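Local coordinates for protein proteolytically activated form of PPO4 Tyrosinase (Agaricus bisporus var. bisporus H97, PDB 4OUA) that uses a pair of copper ions to hydroxylate monophenols and oxidise the resulting o-diphenols to o-quinones, the first step of melanin synthesis, at residues T9-R15 against N348-P352. Numbering follows the deposited sequence.
Sequences TGGVKNR and NYSYP
Arg15 lays its guanidinium flat over one face of the Tyr349 ring. The planes differ by 7°, and Arg15 CZ sits 3.5 Å from the centroid of the Tyr349 ring, a cation-pi stack. The Arg15 chain runs extended from CG to NE, which carries the charge out across the ring. Arg15 NH1 also gives a weak hydrogen bond to Tyr351 OH, at 3.1 Å. The Tyr351 ring stands almost upright to the guanidinium, with planes 87° apart. Arg15 NH2 forms a salt bridge with Glu98 of helix 86-109, and both tyrosine hydroxyls bond to Asp286 of helix 277-295.

The backbones form a two-stranded parallel sheet that joins the N-terminal region to a strand late in the chain. Arg15 N to Ser350 O is its firm bond, at 2.8 Å; Ser350 N to Lys13 O is weak. On the face of Asn14 and Ser350, Asn14 OD1 lies 3.4 Å from Ser350 CB, while Asn14 ND2 bonds to Asp355. Val12 CG1 rests 3.7 Å from Tyr349 O.

Without the ring of Tyr349, as with an alanine here, the guanidinium is likely to lose its stacking surface and Asp286 one hydroxyl partner. The buried guanidinium is probably stabilised by the Tyr349 face and the Glu98 salt bridge, with Asp286 only a long, weak ion pair. The helices of these two acids also carry the copper-binding His90 and His282.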
loop_
_atom_site.group_PDB
_atom_site.type_symbol
_atom_site.label_atom_id
_atom_site.label_comp_id
_atom_site.label_asym_id
_atom_site.label_seq_id
_atom_site.Cartn_x
_atom_site.Cartn_y
_atom_site.Cartn_z
ATOM N N THR A 9 -5.022 -15.028 -6.388
ATOM C CA THR A 9 -5.776 -16.014 -7.149
ATOM C C THR A 9 -7.226 -16.068 -6.684
ATOM O O THR A 9 -7.569 -15.523 -5.636
ATOM C CB THR A 9 -5.154 -17.416 -7.026
ATOM O OG1 THR A 9 -5.787 -18.305 -7.954
ATOM C CG2 THR A 9 -5.327 -17.954 -5.614
ATOM N N GLY A 10 -8.074 -16.725 -7.469
ATOM C CA GLY A 10 -9.467 -16.903 -7.104
ATOM C C GLY A 10 -10.403 -15.911 -7.766
ATOM O O GLY A 10 -11.439 -15.557 -7.203
ATOM N N GLY A 11 -10.040 -15.462 -8.965
ATOM C CA GLY A 11 -10.862 -14.524 -9.707
ATOM C C GLY A 11 -10.712 -13.097 -9.215
ATOM O O GLY A 11 -9.842 -12.802 -8.395
ATOM N N VAL A 12 -11.563 -12.207 -9.716
ATOM C CA VAL A 12 -11.506 -10.801 -9.331
ATOM C C VAL A 12 -12.355 -10.520 -8.096
ATOM O O VAL A 12 -13.584 -10.490 -8.168
ATOM C CB VAL A 12 -11.968 -9.880 -10.476
ATOM C CG1 VAL A 12 -12.060 -8.442 -9.993
ATOM C CG2 VAL A 12 -11.019 -9.990 -11.659
ATOM N N LYS A 13 -11.690 -10.316 -6.964
ATOM C CA LYS A 13 -12.374 -9.991 -5.717
ATOM C C LYS A 13 -12.079 -8.556 -5.289
ATOM O O LYS A 13 -11.112 -7.947 -5.748
ATOM C CB LYS A 13 -11.973 -10.966 -4.610
ATOM C CG LYS A 13 -12.466 -12.385 -4.830
ATOM C CD LYS A 13 -13.974 -12.419 -5.013
ATOM C CE LYS A 13 -14.479 -13.844 -5.166
ATOM N NZ LYS A 13 -13.796 -14.559 -6.281
ATOM N N ASN A 14 -12.914 -8.023 -4.405
ATOM C CA ASN A 14 -12.774 -6.642 -3.967
ATOM C C ASN A 14 -11.859 -6.471 -2.763
ATOM O O ASN A 14 -11.842 -7.299 -1.852
ATOM C CB ASN A 14 -14.145 -6.047 -3.637
ATOM C CG ASN A 14 -14.935 -5.685 -4.874
ATOM O OD1 ASN A 14 -14.369 -5.497 -5.951
ATOM N ND2 ASN A 14 -16.250 -5.580 -4.727
ATOM N N ARG A 15 -11.092 -5.387 -2.777
ATOM C CA ARG A 15 -10.370 -4.950 -1.596
ATOM C C ARG A 15 -11.337 -4.159 -0.726
ATOM O O ARG A 15 -11.791 -3.084 -1.113
ATOM C CB ARG A 15 -9.156 -4.106 -1.979
ATOM C CG ARG A 15 -8.144 -4.845 -2.837
ATOM C CD ARG A 15 -7.002 -3.937 -3.259
ATOM N NE ARG A 15 -5.964 -4.672 -3.975
ATOM C CZ ARG A 15 -4.900 -4.105 -4.532
ATOM N NH1 ARG A 15 -4.735 -2.792 -4.460
ATOM N NH2 ARG A 15 -4.004 -4.850 -5.164
ATOM N N ASN A 348 -6.440 -9.531 -10.579
ATOM C CA ASN A 348 -7.498 -10.194 -9.824
ATOM C C ASN A 348 -8.011 -9.404 -8.625
ATOM O O ASN A 348 -8.280 -9.977 -7.569
ATOM C CB ASN A 348 -7.017 -11.568 -9.354
ATOM C CG ASN A 348 -7.482 -12.688 -10.262
ATOM O OD1 ASN A 348 -8.042 -12.442 -11.331
ATOM N ND2 ASN A 348 -7.258 -13.927 -9.839
ATOM N N TYR A 349 -8.158 -8.094 -8.784
ATOM C CA TYR A 349 -8.724 -7.284 -7.714
ATOM C C TYR A 349 -9.550 -6.122 -8.250
ATOM O O TYR A 349 -9.538 -5.829 -9.444
ATOM C CB TYR A 349 -7.616 -6.765 -6.790
ATOM C CG TYR A 349 -6.834 -5.587 -7.328
ATOM C CD1 TYR A 349 -7.200 -4.285 -7.013
ATOM C CD2 TYR A 349 -5.718 -5.776 -8.131
ATOM C CE1 TYR A 349 -6.487 -3.204 -7.495
ATOM C CE2 TYR A 349 -4.997 -4.702 -8.617
ATOM C CZ TYR A 349 -5.386 -3.419 -8.294
ATOM O OH TYR A 349 -4.671 -2.345 -8.774
ATOM N N SER A 350 -10.274 -5.471 -7.346
ATOM C CA SER A 350 -11.108 -4.327 -7.686
ATOM C C SER A 350 -11.621 -3.679 -6.407
ATOM O O SER A 350 -11.286 -4.117 -5.307
ATOM C CB SER A 350 -12.274 -4.747 -8.581
ATOM O OG SER A 350 -13.110 -3.641 -8.879
ATOM N N TYR A 351 -12.436 -2.639 -6.550
ATOM C CA TYR A 351 -12.953 -1.930 -5.386
ATOM C C TYR A 351 -14.474 -1.903 -5.389
ATOM O O TYR A 351 -15.098 -1.842 -6.448
ATOM C CB TYR A 351 -12.385 -0.510 -5.334
ATOM C CG TYR A 351 -10.876 -0.486 -5.274
ATOM C CD1 TYR A 351 -10.210 -0.574 -4.060
ATOM C CD2 TYR A 351 -10.117 -0.396 -6.432
ATOM C CE1 TYR A 351 -8.830 -0.564 -3.999
ATOM C CE2 TYR A 351 -8.735 -0.384 -6.381
ATOM C CZ TYR A 351 -8.097 -0.468 -5.162
ATOM O OH TYR A 351 -6.723 -0.457 -5.105
ATOM N N PRO A 352 -15.075 -1.952 -4.192
ATOM C CA PRO A 352 -16.528 -2.017 -4.006
ATOM C C PRO A 352 -17.252 -0.762 -4.490
ATOM O O PRO A 352 -18.482 -0.761 -4.572
ATOM C CB PRO A 352 -16.681 -2.184 -2.490
ATOM C CG PRO A 352 -15.425 -1.636 -1.917
ATOM C CD PRO A 352 -14.352 -1.955 -2.909
#